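Local coordinates for protein porin (Acinetobacter baumannii AB307-0294, PDB 5DL7) that is an outer-membrane porin of the OprD family, probably passing small molecules such as vanillate through its beta-barrel, and carries bound calcium ions, at residues S21-L27 with G52-Q58; G69-M75 with K108-K114; F189-T195 with K258-V262; E218-I222 with T254-I259. All blocks are in the same frame, centred on the assembly; numbering follows the deposited sequence.

The four contacts illustrate how one beta-barrel protein is held together by two kinds of joint: strand pairing in the wall and packing between loops. Interactions 1 and 2 are strand pairings lying next to each other, with centres about 10 Å apart; strands 46-58 and 66-79 stitch them together through probable hydrogen bonds from F55 N to A74 O (2.8 Å) and from G57 N to V72 O (2.9 Å). Interactions 3 and 4 are loop contacts with centres about 7 Å apart. They share K258 and I259, and T195 OG1 lies 2.6 Å from K220 O between them. Interaction 3 contains the calcium ligand E261. The centres of interactions 1 and 3 are about 37 Å apart, on opposite sides of the chain's centre.

Interaction 1: S21-L27 with G52-Q58; sequences SKAELTL and GLIFKGQ
The carbonyl oxygen of I54 takes two hydrogen bonds, one from the backbone N of T26 (2.8 Å) and one from a water (3.1 Å), while the CA-H of L25 also approaches it. The same water is hydrogen-bonded to T26 OG1 at 2.7 Å, so it ties the threonine hydroxyl to the opposite strand; that hydroxyl also bonds T416 OG1 on the next strand. Around this point strands 22-27 and 52-58 run antiparallel as part of a beta hairpin, and the pairs K22-Q58, E24-K56 and T26-I54 are each doubly hydrogen-bonded. They alternate with non-hydrogen-bonded pairs; in the last of these, L27 and L53 stand side by side, pointing the same way, with L53 CD2 3.6 Å from L27 CG. F55 has CG anti to its backbone N (chi1 173°), which carries the ring along the strand to A23, and A23 CB lies 3.8 Å from F55 CE1. G57, directly across from A23, has no side chain, and the F55 ring reaches over the place where one would stand. K22, E24, T26, I54, K56 and Q58 occupy one face and A23, L25, L27, L53 and F55 the other, an alternation consistent with a barrel wall mostly polar toward the channel and apolar toward lipid.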
loop_
_atom_site.group_PDB
_atom_site.type_symbol
_atom_site.label_atom_id
_atom_site.label_comp_id
_atom_site.label_asym_id
_atom_site.label_seq_id
_atom_site.Cartn_x
_atom_site.Cartn_y
_atom_site.Cartn_z
ATOM N N SER A 21 -24.465 8.079 9.834
ATOM C CA SER A 21 -23.183 7.519 10.400
ATOM C C SER A 21 -22.928 6.100 10.040
ATOM O O SER A 21 -23.801 5.362 9.735
ATOM C CB SER A 21 -23.167 7.578 11.863
ATOM O OG SER A 21 -23.575 8.825 12.268
ATOM N N LYS A 22 -21.687 5.688 10.138
ATOM C CA LYS A 22 -21.220 4.454 9.754
ATOM C C LYS A 22 -20.150 4.089 10.857
ATOM O O LYS A 22 -19.403 4.992 11.315
ATOM C CB LYS A 22 -20.536 4.769 8.482
ATOM C CG LYS A 22 -20.017 3.683 7.647
ATOM C CD LYS A 22 -20.230 4.112 6.191
ATOM C CE LYS A 22 -18.968 3.779 5.412
ATOM N NZ LYS A 22 -18.561 2.355 5.551
ATOM N N ALA A 23 -19.991 2.815 11.200
ATOM C CA ALA A 23 -18.962 2.446 12.178
ATOM C C ALA A 23 -18.685 0.987 11.976
ATOM O O ALA A 23 -19.581 0.204 11.537
ATOM C CB ALA A 23 -19.416 2.811 13.590
ATOM N N GLU A 24 -17.434 0.621 12.165
ATOM C CA GLU A 24 -16.993 -0.789 12.028
ATOM C C GLU A 24 -15.940 -1.060 13.077
ATOM O O GLU A 24 -15.110 -0.195 13.319
ATOM C CB GLU A 24 -16.241 -1.014 10.714
ATOM C CG GLU A 24 -17.178 -0.833 9.568
ATOM C CD GLU A 24 -16.684 -1.462 8.276
ATOM O OE1 GLU A 24 -15.433 -1.406 8.101
ATOM O OE2 GLU A 24 -17.558 -2.027 7.511
ATOM N N LEU A 25 -15.916 -2.278 13.563
ATOM C CA LEU A 25 -14.867 -2.772 14.520
ATOM C C LEU A 25 -14.206 -4.027 13.951
ATOM O O LEU A 25 -14.853 -4.981 13.692
ATOM C CB LEU A 25 -15.391 -3.015 15.859
ATOM C CG LEU A 25 -14.408 -3.588 16.924
ATOM C CD1 LEU A 25 -13.495 -2.495 17.375
ATOM C CD2 LEU A 25 -15.156 -4.103 18.143
ATOM N N THR A 26 -12.907 -3.945 13.735
ATOM C CA THR A 26 -12.125 -5.032 13.062
ATOM C C THR A 26 -11.150 -5.604 14.049
ATOM O O THR A 26 -10.486 -4.842 14.776
ATOM C CB THR A 26 -11.330 -4.454 11.868
ATOM O OG1 THR A 26 -12.373 -4.000 10.998
ATOM C CG2 THR A 26 -10.584 -5.599 11.172
ATOM N N LEU A 27 -11.202 -6.867 14.212
ATOM C CA LEU A 27 -10.192 -7.627 14.939
ATOM C C LEU A 27 -9.196 -8.314 13.939
ATOM O O LEU A 27 -9.659 -8.997 13.037
ATOM C CB LEU A 27 -10.779 -8.749 15.719
ATOM C CG LEU A 27 -11.705 -8.409 16.852
ATOM C CD1 LEU A 27 -12.674 -7.317 16.589
ATOM C CD2 LEU A 27 -12.472 -9.771 17.109
ATOM N N GLY A 52 -4.601 -7.070 16.717
ATOM C CA GLY A 52 -5.022 -5.702 16.751
ATOM C C GLY A 52 -6.529 -5.507 16.684
ATOM O O GLY A 52 -7.261 -6.365 16.241
ATOM N N LEU A 53 -6.971 -4.467 17.328
ATOM C CA LEU A 53 -8.344 -3.909 17.219
ATOM C C LEU A 53 -8.319 -2.583 16.564
ATOM O O LEU A 53 -7.503 -1.710 16.869
ATOM C CB LEU A 53 -8.986 -3.668 18.654
ATOM C CG LEU A 53 -9.164 -4.894 19.383
ATOM C CD1 LEU A 53 -9.487 -4.489 20.847
ATOM C CD2 LEU A 53 -10.319 -5.831 18.876
ATOM N N ILE A 54 -9.246 -2.380 15.616
ATOM C CA ILE A 54 -9.394 -1.126 15.013
ATOM C C ILE A 54 -10.890 -0.717 14.928
ATOM O O ILE A 54 -11.731 -1.501 14.380
ATOM C CB ILE A 54 -8.899 -1.181 13.553
ATOM C CG1 ILE A 54 -7.434 -1.604 13.506
ATOM C CG2 ILE A 54 -8.970 0.172 12.837
ATOM C CD1 ILE A 54 -7.125 -2.737 12.608
ATOM N N PHE A 55 -11.206 0.515 15.401
ATOM C CA PHE A 55 -12.537 1.068 15.351
ATOM C C PHE A 55 -12.489 2.210 14.340
ATOM O O PHE A 55 -11.661 3.139 14.498
ATOM C CB PHE A 55 -13.062 1.587 16.681
ATOM C CG PHE A 55 -14.346 2.273 16.539
ATOM C CD1 PHE A 55 -15.516 1.523 16.381
ATOM C CD2 PHE A 55 -14.402 3.569 16.493
ATOM C CE1 PHE A 55 -16.755 2.204 16.216
ATOM C CE2 PHE A 55 -15.589 4.256 16.289
ATOM C CZ PHE A 55 -16.750 3.592 16.192
ATOM N N LYS A 56 -13.395 2.231 13.350
ATOM C CA LYS A 56 -13.460 3.322 12.350
ATOM C C LYS A 56 -14.823 3.809 12.284
ATOM O O LYS A 56 -15.762 3.035 12.031
ATOM C CB LYS A 56 -12.947 2.756 10.979
ATOM C CG LYS A 56 -13.037 3.794 9.893
ATOM C CD LYS A 56 -12.398 3.349 8.589
ATOM C CE LYS A 56 -12.620 4.488 7.609
ATOM N NZ LYS A 56 -11.498 4.454 6.602
ATOM N N GLY A 57 -15.039 5.062 12.643
ATOM C CA GLY A 57 -16.355 5.654 12.807
ATOM C C GLY A 57 -16.393 6.881 11.837
ATOM O O GLY A 57 -15.431 7.640 11.791
ATOM N N GLN A 58 -17.490 7.085 11.085
ATOM C CA GLN A 58 -17.626 8.254 10.221
ATOM C C GLN A 58 -19.009 8.773 10.357
ATOM O O GLN A 58 -19.884 8.005 10.012
ATOM C CB GLN A 58 -17.245 7.832 8.727
ATOM C CG GLN A 58 -15.990 7.082 8.546
ATOM C CD GLN A 58 -15.765 6.545 7.149
ATOM O OE1 GLN A 58 -15.485 5.385 6.949
ATOM N NE2 GLN A 58 -15.751 7.403 6.206
HETATM O O HOH W 1 -12.509 -1.323 11.385
#

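Interaction 2: G69-M75 with K108-K114; sequences GVDVLAM and KIGITGK
D71 and K114 cross at about a right angle, and the lysine ends at the carboxylate in a salt bridge: K114 NZ meets D71 OD1 at 2.7 Å on its syn side, 16° out of the carboxylate plane. K114 starts with CG wedged between its backbone N and carbonyl carbon (chi1 64°) and is extended from there, so its chain passes over G69, where CG comes 3.5 Å from G69 C. The lack of a side chain on G69 makes that path possible, for a CB there would collide with K114 CE. At the other end of the same face, M75 and K108 meet at a slant; M75 bends at its last torsion and lays CE 3.9 Å from K108 CG. On the reverse face, V72 turns CG2 to two isoleucines, 3.8 Å from I109 CD1 and 3.9 Å from I111 CD1. Four hydrogen-bonded pairs, G69-K114 through M75-K108, hold the antiparallel backbones together. The ammonium of K114 has further partners in S59 O and the ring of Y61, and that of K108 bonds the carbonyls of R172 and S174. Within the barrel wall, strand 69-75 is flanked on its far side by strand 46-58, where V72 touches F55 and L73 touches I54, while strand 120-124 adjoins 108-114 and brings F123 against D71, T112 and K114.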
loop_
_atom_site.group_PDB
_atom_site.type_symbol
_atom_site.label_atom_id
_atom_site.label_comp_id
_atom_site.label_asym_id
_atom_site.label_seq_id
_atom_site.Cartn_x
_atom_site.Cartn_y
_atom_site.Cartn_z
ATOM N N GLY A 69 -19.332 17.343 10.650
ATOM C CA GLY A 69 -19.268 16.052 11.264
ATOM C C GLY A 69 -17.855 15.682 11.736
ATOM O O GLY A 69 -16.983 16.544 11.836
ATOM N N VAL A 70 -17.706 14.422 12.128
ATOM C CA VAL A 70 -16.446 13.956 12.759
ATOM C C VAL A 70 -16.198 12.523 12.366
ATOM O O VAL A 70 -17.147 11.744 12.240
ATOM C CB VAL A 70 -16.533 14.216 14.251
ATOM C CG1 VAL A 70 -17.736 13.555 14.876
ATOM C CG2 VAL A 70 -15.306 13.620 14.939
ATOM N N ASP A 71 -14.971 12.120 12.187
ATOM C CA ASP A 71 -14.635 10.730 11.893
ATOM C C ASP A 71 -13.495 10.392 12.997
ATOM O O ASP A 71 -12.809 11.238 13.518
ATOM C CB ASP A 71 -13.952 10.469 10.592
ATOM C CG ASP A 71 -14.815 10.849 9.281
ATOM O OD1 ASP A 71 -16.038 10.814 9.461
ATOM O OD2 ASP A 71 -14.219 11.210 8.151
ATOM N N VAL A 72 -13.394 9.141 13.330
ATOM C CA VAL A 72 -12.461 8.696 14.330
ATOM C C VAL A 72 -11.858 7.358 13.861
ATOM O O VAL A 72 -12.560 6.484 13.253
ATOM C CB VAL A 72 -13.060 8.654 15.642
ATOM C CG1 VAL A 72 -14.129 7.638 15.686
ATOM C CG2 VAL A 72 -12.096 8.218 16.782
ATOM N N LEU A 73 -10.558 7.138 14.150
ATOM C CA LEU A 73 -9.940 5.848 13.871
ATOM C C LEU A 73 -9.211 5.490 15.251
ATOM O O LEU A 73 -8.294 6.184 15.554
ATOM C CB LEU A 73 -8.999 5.985 12.810
ATOM C CG LEU A 73 -8.245 4.774 12.326
ATOM C CD1 LEU A 73 -9.184 3.673 11.754
ATOM C CD2 LEU A 73 -7.143 5.175 11.404
ATOM N N ALA A 74 -9.486 4.418 15.865
ATOM C CA ALA A 74 -8.841 4.000 17.149
ATOM C C ALA A 74 -8.221 2.628 16.948
ATOM O O ALA A 74 -8.873 1.731 16.391
ATOM C CB ALA A 74 -9.831 3.999 18.216
ATOM N N MET A 75 -6.956 2.421 17.427
ATOM C CA MET A 75 -6.050 1.243 17.130
ATOM C C MET A 75 -5.428 0.799 18.414
ATOM O O MET A 75 -5.007 1.641 19.198
ATOM C CB MET A 75 -5.045 1.596 16.159
ATOM C CG MET A 75 -5.578 2.002 14.795
ATOM S SD MET A 75 -4.575 3.000 13.762
ATOM C CE MET A 75 -4.956 4.662 14.515
ATOM N N LYS A 108 -3.327 4.051 19.571
ATOM C CA LYS A 108 -3.252 5.361 18.962
ATOM C C LYS A 108 -4.612 5.737 18.383
ATOM O O LYS A 108 -5.489 4.808 18.163
ATOM C CB LYS A 108 -2.214 5.555 17.883
ATOM C CG LYS A 108 -2.013 4.333 16.976
ATOM C CD LYS A 108 -1.099 4.526 15.848
ATOM C CE LYS A 108 -0.737 3.235 15.185
ATOM N NZ LYS A 108 0.180 3.387 14.058
ATOM N N ILE A 109 -4.915 6.984 18.418
ATOM C CA ILE A 109 -6.262 7.428 18.025
ATOM C C ILE A 109 -6.094 8.554 17.008
ATOM O O ILE A 109 -5.285 9.496 17.250
ATOM C CB ILE A 109 -7.205 7.762 19.145
ATOM C CG1 ILE A 109 -8.549 8.324 18.605
ATOM C CG2 ILE A 109 -6.694 8.875 20.050
ATOM C CD1 ILE A 109 -9.616 8.305 19.647
ATOM N N GLY A 110 -6.809 8.529 15.874
ATOM C CA GLY A 110 -6.948 9.644 14.950
ATOM C C GLY A 110 -8.305 10.237 14.844
ATOM O O GLY A 110 -9.257 9.538 14.970
ATOM N N ILE A 111 -8.402 11.520 14.894
ATOM C CA ILE A 111 -9.709 12.211 14.845
ATOM C C ILE A 111 -9.705 13.195 13.658
ATOM O O ILE A 111 -8.686 13.813 13.395
ATOM C CB ILE A 111 -9.852 13.118 16.039
ATOM C CG1 ILE A 111 -9.452 12.363 17.311
ATOM C CG2 ILE A 111 -11.219 13.668 16.087
ATOM C CD1 ILE A 111 -10.585 11.622 17.946
ATOM N N THR A 112 -10.868 13.416 13.014
ATOM C CA THR A 112 -10.950 14.309 11.859
ATOM C C THR A 112 -12.217 15.103 11.973
ATOM O O THR A 112 -13.264 14.565 12.365
ATOM C CB THR A 112 -11.092 13.540 10.521
ATOM O OG1 THR A 112 -10.285 12.389 10.492
ATOM C CG2 THR A 112 -10.721 14.431 9.320
ATOM N N GLY A 113 -12.178 16.400 11.831
ATOM C CA GLY A 113 -13.367 17.155 11.788
ATOM C C GLY A 113 -13.631 17.389 10.269
ATOM O O GLY A 113 -12.726 17.479 9.471
ATOM N N LYS A 114 -14.931 17.493 9.939
ATOM C CA LYS A 114 -15.341 17.655 8.523
ATOM C C LYS A 114 -16.474 18.552 8.399
ATOM O O LYS A 114 -17.338 18.743 9.260
ATOM C CB LYS A 114 -15.567 16.256 7.895
ATOM C CG LYS A 114 -16.662 15.509 8.501
ATOM C CD LYS A 114 -16.684 14.049 7.936
ATOM C CE LYS A 114 -18.034 13.537 8.461
ATOM N NZ LYS A 114 -18.018 12.085 8.124
#

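Interaction 3: F189-T195 with K258-V262; sequences FNKAATT and KIGEV. With CA (calcium ion), chain B.
F189 and I259 bring together two loops of the OprD-family barrel, the long connection before strand 198-206 and the loop between strands 240-253 and 263-275, both probably extracellular. The apolar part centres on I259. Its CD1 lies over one face of the F189 ring, 3.9 Å from the centroid and displaced toward the rim, in a CH-pi contact. From the other branch, CG2 meets A193 CB at 3.5 Å, so the isoleucine is wedged between two points of the same loop. V262 CG2 approaches the ring obliquely, and E261 O lies at its edge, near the ring plane. Two hydrogen bonds complete the joint. N190 N donates to I259 O at 3.0 Å, while K258, extended beyond CG, delivers NZ to T194 O at 2.9 Å in the carbonyl plane. Next to the first of these bonds, N190 ND2 packs 3.3 Å from G260 CA, where a CB would clash. Metal binding forms the third group: E261 grips the calcium ion with both carboxylate oxygens, E253 from the end of the preceding strand is also a ligand, and four waters join them. One of these waters, 2.4 Å from the calcium, donates a hydrogen bond to V262 O at 2.7 Å.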
loop_
_atom_site.group_PDB
_atom_site.type_symbol
_atom_site.label_atom_id
_atom_site.label_comp_id
_atom_site.label_asym_id
_atom_site.label_seq_id
_atom_site.Cartn_x
_atom_site.Cartn_y
_atom_site.Cartn_z
ATOM N N PHE A 189 18.826 7.168 -3.383
ATOM C CA PHE A 189 19.107 8.557 -3.215
ATOM C C PHE A 189 20.195 8.800 -2.201
ATOM O O PHE A 189 20.815 7.843 -1.689
ATOM C CB PHE A 189 17.791 9.307 -2.891
ATOM C CG PHE A 189 16.663 9.053 -3.805
ATOM C CD1 PHE A 189 16.653 9.579 -5.123
ATOM C CD2 PHE A 189 15.654 8.212 -3.471
ATOM C CE1 PHE A 189 15.648 9.271 -6.028
ATOM C CE2 PHE A 189 14.584 7.958 -4.352
ATOM C CZ PHE A 189 14.583 8.443 -5.597
ATOM N N ASN A 190 20.514 10.078 -1.911
ATOM C CA ASN A 190 21.665 10.367 -1.073
ATOM C C ASN A 190 21.386 9.956 0.361
ATOM O O ASN A 190 22.410 9.740 1.110
ATOM C CB ASN A 190 21.971 11.874 -0.966
ATOM C CG ASN A 190 22.536 12.547 -2.262
ATOM O OD1 ASN A 190 23.010 11.845 -3.047
ATOM N ND2 ASN A 190 22.532 13.773 -2.252
ATOM N N LYS A 191 20.152 10.013 0.838
ATOM C CA LYS A 191 19.806 9.708 2.239
ATOM C C LYS A 191 18.335 9.588 2.309
ATOM O O LYS A 191 17.685 10.006 1.358
ATOM C CB LYS A 191 20.331 10.871 3.123
ATOM C CG LYS A 191 19.687 12.268 2.831
ATOM C CD LYS A 191 20.270 13.339 3.760
ATOM C CE LYS A 191 19.824 13.134 5.163
ATOM N NZ LYS A 191 20.545 14.172 5.914
ATOM N N ALA A 192 17.835 9.109 3.428
ATOM C CA ALA A 192 16.407 9.271 3.767
ATOM C C ALA A 192 16.319 10.705 4.339
ATOM O O ALA A 192 17.233 11.182 5.049
ATOM C CB ALA A 192 16.023 8.227 4.821
ATOM N N ALA A 193 15.282 11.464 4.086
ATOM C CA ALA A 193 15.141 12.803 4.537
ATOM C C ALA A 193 13.745 13.121 4.984
ATOM O O ALA A 193 12.793 12.500 4.586
ATOM C CB ALA A 193 15.501 13.810 3.453
ATOM N N THR A 194 13.643 14.144 5.813
ATOM C CA THR A 194 12.333 14.593 6.232
ATOM C C THR A 194 12.214 16.070 5.884
ATOM O O THR A 194 13.176 16.834 5.685
ATOM C CB THR A 194 12.014 14.354 7.692
ATOM O OG1 THR A 194 12.980 15.115 8.412
ATOM C CG2 THR A 194 12.095 12.896 8.118
ATOM N N THR A 195 10.987 16.545 5.948
ATOM C CA THR A 195 10.687 17.930 5.636
ATOM C C THR A 195 9.414 18.402 6.299
ATOM O O THR A 195 8.760 17.620 6.965
ATOM C CB THR A 195 10.650 18.083 4.031
ATOM O OG1 THR A 195 10.692 19.464 3.671
ATOM C CG2 THR A 195 9.436 17.403 3.481
ATOM N N LYS A 258 17.028 17.844 -0.743
ATOM C CA LYS A 258 17.651 17.172 0.442
ATOM C C LYS A 258 18.108 15.811 0.167
ATOM O O LYS A 258 18.939 15.247 0.929
ATOM C CB LYS A 258 16.600 17.127 1.540
ATOM C CG LYS A 258 16.264 18.499 2.070
ATOM C CD LYS A 258 15.249 18.350 3.206
ATOM C CE LYS A 258 15.111 19.660 3.895
ATOM N NZ LYS A 258 14.184 19.434 5.055
ATOM N N ILE A 259 17.616 15.077 -0.826
ATOM C CA ILE A 259 17.996 13.653 -1.141
ATOM C C ILE A 259 18.882 13.613 -2.448
ATOM O O ILE A 259 19.256 12.559 -2.899
ATOM C CB ILE A 259 16.915 12.594 -1.158
ATOM C CG1 ILE A 259 15.910 12.808 -2.359
ATOM C CG2 ILE A 259 16.075 12.697 0.151
ATOM C CD1 ILE A 259 14.820 11.809 -2.435
ATOM N N GLY A 260 19.230 14.740 -2.855
ATOM C CA GLY A 260 20.025 14.934 -4.083
ATOM C C GLY A 260 19.217 14.927 -5.360
ATOM O O GLY A 260 17.984 15.160 -5.340
ATOM N N GLU A 261 19.863 14.577 -6.453
ATOM C CA GLU A 261 19.208 14.407 -7.742
ATOM C C GLU A 261 18.086 13.423 -7.699
ATOM O O GLU A 261 18.192 12.338 -7.159
ATOM C CB GLU A 261 20.211 14.080 -8.773
ATOM C CG GLU A 261 19.739 13.904 -10.206
ATOM C CD GLU A 261 19.174 15.220 -10.812
ATOM O OE1 GLU A 261 19.390 16.325 -10.305
ATOM O OE2 GLU A 261 18.632 15.066 -11.995
ATOM N N VAL A 262 16.955 13.806 -8.328
ATOM C CA VAL A 262 15.839 12.905 -8.529
ATOM C C VAL A 262 15.448 13.077 -9.982
ATOM O O VAL A 262 15.169 14.176 -10.419
ATOM C CB VAL A 262 14.624 13.276 -7.602
ATOM C CG1 VAL A 262 13.409 12.386 -7.919
ATOM C CG2 VAL A 262 14.996 13.227 -6.140
HETATM CA CA CA B . 17.641 17.287 -11.843
HETATM O O HOH W 2 15.713 15.973 -12.406
HETATM O O HOH W 3 18.179 17.128 -14.240
HETATM O O HOH W 4 16.226 19.041 -12.606
HETATM O O HOH W 5 19.423 18.861 -12.279
#

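Interaction 4: E218-I222 with T254-I259; sequences ELKDI and TGSKKI
E218 and T254 open the contact between the tight loop closing the hairpin of strands 210-219 and 223-235 and a type II' beta turn, T254 to K257, at the start of the next loop on that rim. E218 CG touches T254 CG2 only loosely. L219 follows, its carbonyl accepting I222 N at 2.9 Å, a bond that folds residues 219-222 back on themselves; T254 CG2 lies 3.9 Å from that oxygen. K220 directs its side chain out of the contact to a salt bridge with D196. D221 carries most of the polar load. With CG beside the backbone N (chi1 -75°), it places OD1 against the turn and accepts S256 N at 3.0 Å, the donor standing 36° out of the carboxylate plane. G255 CA is next to the same oxygen, where a CB would clash, and S256 OG packs against D221 CB and CG. The backbone O of D221 receives K258 N at 2.8 Å, nearly straight on (171° at the hydrogen), so side chain and main chain of one residue hold successive parts of the second loop. I222 then crosses I259 at about a right angle, with CG2 3.6 Å from I259 CD1. Its carbonyl oxygen has a weak bond from T254 N, and a water donates to I222 O at 2.9 Å while accepting I259 N at 3.1 Å.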
loop_
_atom_site.group_PDB
_atom_site.type_symbol
_atom_site.label_atom_id
_atom_site.label_comp_id
_atom_site.label_asym_id
_atom_site.label_seq_id
_atom_site.Cartn_x
_atom_site.Cartn_y
_atom_site.Cartn_z
ATOM N N GLU A 218 4.094 17.795 -4.402
ATOM C CA GLU A 218 5.374 18.365 -3.991
ATOM C C GLU A 218 5.616 17.934 -2.554
ATOM O O GLU A 218 4.906 18.347 -1.651
ATOM C CB GLU A 218 5.442 19.849 -4.184
ATOM C CG GLU A 218 6.802 20.385 -3.749
ATOM C CD GLU A 218 6.880 21.907 -3.838
ATOM O OE1 GLU A 218 6.693 22.403 -4.904
ATOM O OE2 GLU A 218 6.909 22.533 -2.805
ATOM N N LEU A 219 6.794 17.275 -2.356
ATOM C CA LEU A 219 7.342 17.065 -0.971
ATOM C C LEU A 219 8.441 18.100 -0.829
ATOM O O LEU A 219 9.468 18.053 -1.557
ATOM C CB LEU A 219 7.911 15.663 -0.898
ATOM C CG LEU A 219 8.533 15.203 0.388
ATOM C CD1 LEU A 219 7.492 15.212 1.508
ATOM C CD2 LEU A 219 9.151 13.846 0.264
ATOM N N LYS A 220 8.179 19.056 0.056
ATOM C CA LYS A 220 8.915 20.365 0.071
ATOM C C LYS A 220 10.431 20.082 0.206
ATOM O O LYS A 220 10.856 19.311 1.079
ATOM C CB LYS A 220 8.482 21.176 1.243
ATOM C CG LYS A 220 9.186 22.553 1.237
ATOM C CD LYS A 220 8.668 23.304 2.405
ATOM C CE LYS A 220 9.362 24.655 2.611
ATOM N NZ LYS A 220 9.296 24.720 4.117
ATOM N N ASP A 221 11.242 20.630 -0.711
ATOM C CA ASP A 221 12.734 20.561 -0.720
ATOM C C ASP A 221 13.224 19.167 -0.979
ATOM O O ASP A 221 14.428 18.881 -0.756
ATOM C CB ASP A 221 13.217 21.141 0.635
ATOM C CG ASP A 221 13.114 22.599 0.711
ATOM O OD1 ASP A 221 13.404 23.309 -0.246
ATOM O OD2 ASP A 221 12.789 23.084 1.822
ATOM N N ILE A 222 12.396 18.241 -1.480
ATOM C CA ILE A 222 12.745 16.899 -1.795
ATOM C C ILE A 222 12.435 16.542 -3.234
ATOM O O ILE A 222 13.315 16.371 -4.022
ATOM C CB ILE A 222 12.238 15.842 -0.801
ATOM C CG1 ILE A 222 12.726 16.227 0.652
ATOM C CG2 ILE A 222 12.761 14.491 -1.192
ATOM C CD1 ILE A 222 12.238 15.251 1.692
ATOM N N THR A 254 13.444 19.133 -6.118
ATOM C CA THR A 254 13.028 20.561 -6.021
ATOM C C THR A 254 13.652 21.206 -4.784
ATOM O O THR A 254 14.087 20.480 -3.871
ATOM C CB THR A 254 11.447 20.481 -5.977
ATOM O OG1 THR A 254 10.951 21.787 -6.049
ATOM C CG2 THR A 254 10.943 19.946 -4.625
ATOM N N GLY A 255 13.618 22.537 -4.747
ATOM C CA GLY A 255 14.095 23.331 -3.615
ATOM C C GLY A 255 15.544 23.016 -3.258
ATOM O O GLY A 255 16.410 22.851 -4.144
ATOM N N SER A 256 15.790 22.766 -2.005
ATOM C CA SER A 256 17.128 22.490 -1.513
ATOM C C SER A 256 17.601 21.127 -1.780
ATOM O O SER A 256 18.709 20.709 -1.376
ATOM C CB SER A 256 17.288 22.957 -0.025
ATOM O OG SER A 256 16.547 22.079 0.728
ATOM N N LYS A 257 16.832 20.309 -2.403
ATOM C CA LYS A 257 17.129 18.932 -2.820
ATOM C C LYS A 257 17.787 18.064 -1.809
ATOM O O LYS A 257 18.933 17.518 -1.938
ATOM C CB LYS A 257 17.831 18.878 -4.183
ATOM C CG LYS A 257 18.975 19.675 -4.311
ATOM C CD LYS A 257 19.690 19.398 -5.696
ATOM C CE LYS A 257 20.915 20.252 -5.815
ATOM N NZ LYS A 257 20.559 21.617 -6.165
ATOM N N LYS A 258 17.028 17.844 -0.743
ATOM C CA LYS A 258 17.651 17.172 0.442
ATOM C C LYS A 258 18.108 15.811 0.167
ATOM O O LYS A 258 18.939 15.247 0.929
ATOM C CB LYS A 258 16.600 17.127 1.540
ATOM C CG LYS A 258 16.264 18.499 2.070
ATOM C CD LYS A 258 15.249 18.350 3.206
ATOM C CE LYS A 258 15.111 19.660 3.895
ATOM N NZ LYS A 258 14.184 19.434 5.055
ATOM N N ILE A 259 17.616 15.077 -0.826
ATOM C CA ILE A 259 17.996 13.653 -1.141
ATOM C C ILE A 259 18.882 13.613 -2.448
ATOM O O ILE A 259 19.256 12.559 -2.899
ATOM C CB ILE A 259 16.915 12.594 -1.158
ATOM C CG1 ILE A 259 15.910 12.808 -2.359
ATOM C CG2 ILE A 259 16.075 12.697 0.151
ATOM C CD1 ILE A 259 14.820 11.809 -2.435
HETATM O O HOH W 6 16.138 16.046 -3.409
#